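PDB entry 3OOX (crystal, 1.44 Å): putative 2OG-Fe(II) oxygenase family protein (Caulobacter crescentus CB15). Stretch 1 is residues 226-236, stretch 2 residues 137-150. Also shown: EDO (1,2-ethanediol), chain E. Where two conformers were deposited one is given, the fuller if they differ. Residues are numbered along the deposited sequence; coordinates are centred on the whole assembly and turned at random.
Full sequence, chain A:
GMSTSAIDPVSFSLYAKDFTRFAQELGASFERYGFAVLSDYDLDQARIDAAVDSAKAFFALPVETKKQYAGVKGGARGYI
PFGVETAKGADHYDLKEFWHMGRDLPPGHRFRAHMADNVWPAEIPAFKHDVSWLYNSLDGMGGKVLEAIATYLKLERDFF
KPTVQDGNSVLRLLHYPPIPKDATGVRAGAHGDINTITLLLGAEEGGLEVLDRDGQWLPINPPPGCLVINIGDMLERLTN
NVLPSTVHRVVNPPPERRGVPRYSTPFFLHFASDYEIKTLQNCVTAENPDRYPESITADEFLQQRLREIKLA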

ATOM      1  N   CYS A 226       7.307   5.555 -11.551  1.00 26.33           N
ATOM      2  CA  CYS A 226       7.771   5.612 -10.170  1.00 23.19           C
ATOM      3  C   CYS A 226       6.857   4.809  -9.237  1.00 20.94           C
ATOM      4  O   CYS A 226       5.752   4.420  -9.593  1.00 21.07           O
ATOM      5  CB  CYS A 226       7.838   7.058  -9.628  1.00 25.01           C
ATOM      6  SG  CYS A 226       8.997   8.203 -10.417  1.00 27.20           S
ATOM      7  N   LEU A 227       7.378   4.550  -8.041  1.00 22.86           N
ATOM      8  CA  LEU A 227       6.610   4.030  -6.926  1.00 21.35           C
ATOM      9  C   LEU A 227       6.577   5.088  -5.836  1.00 19.60           C
ATOM     10  O   LEU A 227       7.609   5.636  -5.454  1.00 20.67           O
ATOM     11  CB  LEU A 227       7.259   2.755  -6.356  1.00 19.78           C
ATOM     12  CG  LEU A 227       7.037   1.476  -7.158  1.00 20.60           C
ATOM     13  CD1 LEU A 227       8.127   0.451  -6.836  1.00 21.73           C
ATOM     14  CD2 LEU A 227       5.656   0.871  -6.879  1.00 19.74           C
ATOM     15  N   VAL A 228       5.375   5.378  -5.342  1.00 18.54           N
ATOM     16  CA  VAL A 228       5.232   6.223  -4.164  1.00 19.55           C
ATOM     17  C   VAL A 228       5.077   5.247  -2.985  1.00 20.38           C
ATOM     18  O   VAL A 228       4.253   4.350  -3.016  1.00 17.98           O
ATOM     19  CB  VAL A 228       3.994   7.122  -4.231  1.00 18.42           C
ATOM     20  CG1 VAL A 228       3.842   7.894  -2.906  1.00 18.33           C
ATOM     21  CG2 VAL A 228       4.094   8.092  -5.425  1.00 19.47           C
ATOM     22  N   ILE A 229       5.913   5.405  -1.977  1.00 18.60           N
ATOM     23  CA  ILE A 229       5.949   4.461  -0.872  1.00 16.89           C
ATOM     24  C   ILE A 229       5.679   5.188   0.431  1.00 17.00           C
ATOM     25  O   ILE A 229       6.204   6.273   0.641  1.00 16.97           O
ATOM     26  CB  ILE A 229       7.304   3.769  -0.783  1.00 18.60           C
ATOM     27  CG1 ILE A 229       7.641   3.131  -2.143  1.00 20.24           C
ATOM     28  CG2 ILE A 229       7.285   2.693   0.351  1.00 17.07           C
ATOM     29  CD1 ILE A 229       9.106   2.991  -2.423  1.00 21.93           C
ATOM     30  N   ASN A 230       4.859   4.598   1.292  1.00 15.14           N
ATOM     31  CA  ASN A 230       4.598   5.191   2.637  1.00 16.44           C
ATOM     32  C   ASN A 230       4.742   4.194   3.764  1.00 16.05           C
ATOM     33  O   ASN A 230       4.479   2.985   3.608  1.00 16.55           O
ATOM     34  CB  ASN A 230       3.234   5.905   2.731  1.00 16.97           C
ATOM     35  CG  ASN A 230       2.056   4.987   2.537  1.00 15.59           C
ATOM     36  OD1 ASN A 230       1.816   4.517   1.421  1.00 18.72           O
ATOM     37  ND2 ASN A 230       1.299   4.714   3.623  1.00 17.75           N
ATOM     38  N   ILE A 231       5.152   4.733   4.909  1.00 16.04           N
ATOM     39  CA  ILE A 231       5.252   4.011   6.165  1.00 16.76           C
ATOM     40  C   ILE A 231       3.836   3.742   6.695  1.00 17.08           C
ATOM     41  O   ILE A 231       2.990   4.644   6.651  1.00 17.56           O
ATOM     42  CB  ILE A 231       5.989   4.876   7.219  1.00 16.76           C
ATOM     43  CG1 ILE A 231       7.369   5.310   6.679  1.00 18.32           C
ATOM     44  CG2 ILE A 231       6.058   4.147   8.608  1.00 17.26           C
ATOM     45  CD1 ILE A 231       8.340   4.168   6.411  1.00 19.64           C
ATOM     46  N   GLY A 232       3.580   2.536   7.223  1.00 15.48           N
ATOM     47  CA  GLY A 232       2.319   2.220   7.868  1.00 16.01           C
ATOM     48  C   GLY A 232       2.486   2.069   9.369  1.00 17.30           C
ATOM     49  O   GLY A 232       3.623   2.047   9.895  1.00 16.06           O
ATOM     50  N   ASP A 233       1.363   1.891  10.052  1.00 16.43           N
ATOM     51  CA  ASP A 233       1.366   1.934  11.490  1.00 15.34           C
ATOM     52  C   ASP A 233       2.235   0.827  12.111  1.00 16.45           C
ATOM     53  O   ASP A 233       2.778   1.071  13.199  1.00 17.07           O
ATOM     54  CB  ASP A 233      -0.047   1.783  12.045  1.00 15.58           C
ATOM     55  CG  ASP A 233      -0.926   2.984  11.778  1.00 20.49           C
ATOM     56  OD1 ASP A 233      -0.429   4.054  11.346  1.00 20.42           O
ATOM     57  OD2 ASP A 233      -2.137   2.846  12.007  1.00 23.34           O
HETATM   58  N   MSE A 234       2.335  -0.356  11.507  1.00 16.57           N
HETATM   59  CA  MSE A 234       3.161  -1.427  12.092  0.75 17.88           C
HETATM   60  C   MSE A 234       4.614  -0.989  12.191  1.00 17.80           C
HETATM   61  O   MSE A 234       5.281  -1.236  13.207  1.00 19.10           O
HETATM   62  CB  MSE A 234       3.081  -2.721  11.266  0.75 18.42           C
HETATM   63  CG  MSE A 234       1.797  -3.482  11.389  0.75 17.79           C
HETATM   64 SE   MSE A 234       1.703  -4.964  10.118  0.56 11.57          SE
HETATM   65  CE  MSE A 234      -0.014  -5.675  10.589  0.75 14.66           C
ATOM     66  N   LEU A 235       5.130  -0.340  11.142  1.00 16.94           N
ATOM     67  CA  LEU A 235       6.522   0.066  11.124  1.00 17.07           C
ATOM     68  C   LEU A 235       6.709   1.295  12.000  1.00 16.68           C
ATOM     69  O   LEU A 235       7.738   1.439  12.689  1.00 17.05           O
ATOM     70  CB  LEU A 235       6.958   0.313   9.685  1.00 16.45           C
ATOM     71  CG  LEU A 235       8.391   0.740   9.423  1.00 17.06           C
ATOM     72  CD1 LEU A 235       9.407  -0.192  10.102  1.00 19.38           C
ATOM     73  CD2 LEU A 235       8.682   0.794   7.910  1.00 19.13           C
ATOM     74  N   GLU A 236       5.726   2.205  12.003  1.00 16.74           N
ATOM     75  CA  GLU A 236       5.750   3.342  12.928  1.00 18.16           C
ATOM     76  C   GLU A 236       5.903   2.831  14.360  1.00 18.81           C
ATOM     77  O   GLU A 236       6.762   3.343  15.121  1.00 19.60           O
ATOM     78  CB  GLU A 236       4.484   4.207  12.784  1.00 18.19           C
ATOM     79  CG  GLU A 236       4.412   5.380  13.762  1.00 19.13           C
ATOM     80  CD  GLU A 236       3.105   6.127  13.644  1.00 20.12           C
ATOM     81  OE1 GLU A 236       2.065   5.521  13.950  1.00 22.09           O
ATOM     82  OE2 GLU A 236       3.145   7.294  13.223  1.00 21.94           O
TER
HETATM   83  C1  EDO E 320      18.437  -6.132  -7.123  1.00 31.34           C
HETATM   84  O1  EDO E 320      17.847  -7.427  -7.294  1.00 41.87           O
HETATM   85  C2  EDO E 320      18.120  -5.259  -8.329  1.00 36.97           C
HETATM   86  O2  EDO E 320      16.697  -5.028  -8.391  1.00 31.29           O
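Stretch 2 (137-150) SLDGMGGKVLEAIA

Stretch 2 is helical throughout, and the helix extends past both of its ends. It packs on the strand that ends at Ile 231 and on the start of the helix that follows Gly 232. Helix and strand cross at a signed angle of -58°. Their axes approach to 11.1 Å, which leaves room for one layer of side chains from each element. No hydrogen bond crosses the contact; it is entirely apolar and buries 305 Å², both sides summed.

The CA-to-CB bond of Leu 138 is sideways to stretch 1, but the end of its side chain comes nearer (rotamer m, t), and CD2 of Leu 138 lies 3.7 Å from CD2 of Leu 227. Asp 139 and Gly 140 are out of reach. The CA-to-CB bond of Met 141, a selenomethionine, points toward stretch 1. CG of Met 141 is 3.7 Å from CD1 of Leu 227, so Leu 227 touches two residues about one turn apart on the helix.

Gly 142 makes no contact; its CA is 8.8 Å from CA of Ile 229. Lys 144 is also out of reach; its NZ hydrogen-bonds both O1 and O2 of the ethanediol, each at 3.0 Å. That molecule probably comes from the crystallisation liquor.

The CA-to-CB bond of Val 145 points toward stretch 1, and CG2 of Val 145 is 3.7 Å from CD1 of Ile 229. That of Leu 146 is sideways, but the end of the side chain comes nearer: CD2 of Leu 146 lies 4.3 Å from CD2 of Leu 235. The CA-to-CB bond of Ile 149 points toward stretch 1. CD1 of Ile 149 is 4.2 Å from CD1 of Ile 231 and 4.1 Å from CD2 of Leu 235, so it meets both the strand and the following helix. Leu 138, Met 141, Val 145, Leu 146 and Ile 149 follow the helical repeat and form one apolar face.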

ATOM      1  N   SER A 137       6.103  -9.174  -7.460  1.00 18.48           N
ATOM      2  CA  SER A 137       7.028  -8.141  -7.873  0.50 18.47           C
ATOM      3  C   SER A 137       7.066  -6.954  -6.909  1.00 18.80           C
ATOM      4  O   SER A 137       8.124  -6.438  -6.577  1.00 19.70           O
ATOM      5  CB  SER A 137       6.643  -7.660  -9.263  0.50 20.56           C
ATOM      6  OG  SER A 137       7.490  -6.626  -9.660  0.50 22.23           O
ATOM      7  N   LEU A 138       5.883  -6.504  -6.495  1.00 17.82           N
ATOM      8  CA  LEU A 138       5.818  -5.389  -5.547  1.00 16.63           C
ATOM      9  C   LEU A 138       6.286  -5.826  -4.155  1.00 15.78           C
ATOM     10  O   LEU A 138       6.895  -5.038  -3.434  1.00 18.03           O
ATOM     11  CB  LEU A 138       4.415  -4.802  -5.529  1.00 16.75           C
ATOM     12  CG  LEU A 138       4.065  -4.020  -6.795  1.00 16.35           C
ATOM     13  CD1 LEU A 138       2.569  -3.689  -6.833  1.00 18.52           C
ATOM     14  CD2 LEU A 138       4.890  -2.755  -6.937  1.00 20.67           C
ATOM     15  N   ASP A 139       5.986  -7.069  -3.776  1.00 17.29           N
ATOM     16  CA  ASP A 139       6.463  -7.617  -2.491  1.00 17.59           C
ATOM     17  C   ASP A 139       7.996  -7.630  -2.499  1.00 17.11           C
ATOM     18  O   ASP A 139       8.638  -7.281  -1.496  1.00 17.40           O
ATOM     19  CB  ASP A 139       5.917  -9.036  -2.232  1.00 16.89           C
ATOM     20  CG  ASP A 139       6.044  -9.455  -0.794  1.00 15.39           C
ATOM     21  OD1 ASP A 139       5.793  -8.627   0.107  1.00 18.05           O
ATOM     22  OD2 ASP A 139       6.378 -10.643  -0.549  1.00 20.75           O
ATOM     23  N   GLY A 140       8.559  -8.025  -3.639  1.00 17.59           N
ATOM     24  CA  GLY A 140      10.044  -8.012  -3.767  1.00 20.16           C
ATOM     25  C   GLY A 140      10.683  -6.637  -3.683  1.00 17.82           C
ATOM     26  O   GLY A 140      11.703  -6.436  -3.013  1.00 18.58           O
HETATM   27  N   MSE A 141      10.085  -5.681  -4.376  1.00 17.70           N
HETATM   28  CA  MSE A 141      10.580  -4.311  -4.333  1.00 16.16           C
HETATM   29  C   MSE A 141      10.443  -3.749  -2.923  1.00 14.85           C
HETATM   30  O   MSE A 141      11.314  -3.055  -2.406  1.00 17.12           O
HETATM   31  CB  MSE A 141       9.901  -3.425  -5.382  1.00 19.24           C
HETATM   32  CG  MSE A 141      10.341  -2.013  -5.267  1.00 19.45           C
HETATM   33 SE   MSE A 141      12.264  -1.775  -5.479  0.75 17.48          SE
HETATM   34  CE  MSE A 141      12.253  -1.766  -7.431  1.00 25.35           C
ATOM     35  N   GLY A 142       9.328  -4.083  -2.258  1.00 15.62           N
ATOM     36  CA  GLY A 142       9.143  -3.701  -0.862  1.00 17.48           C
ATOM     37  C   GLY A 142      10.256  -4.201   0.049  1.00 17.38           C
ATOM     38  O   GLY A 142      10.730  -3.479   0.922  1.00 18.56           O
ATOM     39  N   GLY A 143      10.697  -5.422  -0.212  1.00 17.47           N
ATOM     40  CA  GLY A 143      11.851  -5.972   0.517  1.00 19.41           C
ATOM     41  C   GLY A 143      13.108  -5.134   0.329  1.00 18.05           C
ATOM     42  O   GLY A 143      13.852  -4.924   1.276  1.00 17.94           O
ATOM     43  N   LYS A 144      13.369  -4.686  -0.902  1.00 16.68           N
ATOM     44  CA  LYS A 144      14.539  -3.872  -1.202  1.00 17.56           C
ATOM     45  C   LYS A 144      14.454  -2.495  -0.535  1.00 18.03           C
ATOM     46  O   LYS A 144      15.431  -1.971  -0.013  1.00 19.38           O
ATOM     47  CB  LYS A 144      14.740  -3.793  -2.723  1.00 17.92           C
ATOM     48  CG  LYS A 144      15.048  -5.161  -3.344  1.00 20.80           C
ATOM     49  CD  LYS A 144      15.103  -5.228  -4.866  1.00 24.46           C
ATOM     50  CE  LYS A 144      14.936  -6.694  -5.329  1.00 27.88           C
ATOM     51  NZ  LYS A 144      14.910  -6.777  -6.801  1.00 31.41           N
ATOM     52  N   VAL A 145      13.261  -1.905  -0.534  1.00 17.65           N
ATOM     53  CA  VAL A 145      13.015  -0.658   0.176  1.00 17.69           C
ATOM     54  C   VAL A 145      13.232  -0.837   1.683  1.00 18.31           C
ATOM     55  O   VAL A 145      13.810   0.021   2.358  1.00 20.07           O
ATOM     56  CB  VAL A 145      11.572  -0.150  -0.141  1.00 18.97           C
ATOM     57  CG1 VAL A 145      11.202   1.014   0.754  1.00 20.14           C
ATOM     58  CG2 VAL A 145      11.479   0.221  -1.644  1.00 20.34           C
ATOM     59  N   LEU A 146      12.806  -1.972   2.216  1.00 16.90           N
ATOM     60  CA  LEU A 146      12.992  -2.251   3.624  1.00 18.17           C
ATOM     61  C   LEU A 146      14.472  -2.421   3.965  1.00 19.67           C
ATOM     62  O   LEU A 146      14.895  -2.076   5.070  1.00 17.90           O
ATOM     63  CB  LEU A 146      12.163  -3.463   4.078  1.00 17.45           C
ATOM     64  CG  LEU A 146      10.683  -3.111   4.250  1.00 17.37           C
ATOM     65  CD1 LEU A 146       9.873  -4.426   4.258  1.00 17.99           C
ATOM     66  CD2 LEU A 146      10.419  -2.276   5.506  1.00 20.18           C
ATOM     67  N   GLU A 147      15.247  -2.962   3.032  1.00 18.62           N
ATOM     68  CA  GLU A 147      16.717  -2.970   3.251  1.00 17.37           C
ATOM     69  C   GLU A 147      17.280  -1.567   3.479  1.00 20.35           C
ATOM     70  O   GLU A 147      18.131  -1.372   4.337  1.00 19.81           O
ATOM     71  CB  GLU A 147      17.437  -3.613   2.086  1.00 17.68           C
ATOM     72  CG  GLU A 147      17.234  -5.099   1.896  1.00 18.99           C
ATOM     73  CD  GLU A 147      17.935  -5.581   0.632  1.00 25.52           C
ATOM     74  OE1 GLU A 147      19.183  -5.732   0.657  1.00 25.96           O
ATOM     75  OE2 GLU A 147      17.265  -5.786  -0.393  1.00 25.24           O
ATOM     76  N   ALA A 148      16.835  -0.618   2.657  1.00 19.36           N
ATOM     77  CA  ALA A 148      17.251   0.754   2.781  1.00 18.32           C
ATOM     78  C   ALA A 148      16.786   1.325   4.120  1.00 20.16           C
ATOM     79  O   ALA A 148      17.550   1.993   4.830  1.00 20.34           O
ATOM     80  CB  ALA A 148      16.740   1.550   1.631  1.00 20.51           C
ATOM     81  N   ILE A 149      15.535   1.061   4.480  1.00 20.91           N
ATOM     82  CA  ILE A 149      15.005   1.506   5.775  1.00 19.34           C
ATOM     83  C   ILE A 149      15.825   0.939   6.954  1.00 19.62           C
ATOM     84  O   ILE A 149      16.173   1.667   7.891  1.00 19.84           O
ATOM     85  CB  ILE A 149      13.495   1.178   5.905  1.00 17.97           C
ATOM     86  CG1 ILE A 149      12.697   2.042   4.908  1.00 18.93           C
ATOM     87  CG2 ILE A 149      13.033   1.395   7.324  1.00 17.69           C
ATOM     88  CD1 ILE A 149      11.238   1.605   4.795  1.00 19.71           C
ATOM     89  N   ALA A 150      16.130  -0.346   6.894  1.00 19.59           N
ATOM     90  CA  ALA A 150      16.972  -1.010   7.923  1.00 20.44           C
ATOM     91  C   ALA A 150      18.344  -0.328   8.075  1.00 21.70           C
ATOM     92  O   ALA A 150      18.746   0.047   9.179  1.00 22.75           O
ATOM     93  CB  ALA A 150      17.112  -2.487   7.587  1.00 19.06           C
TER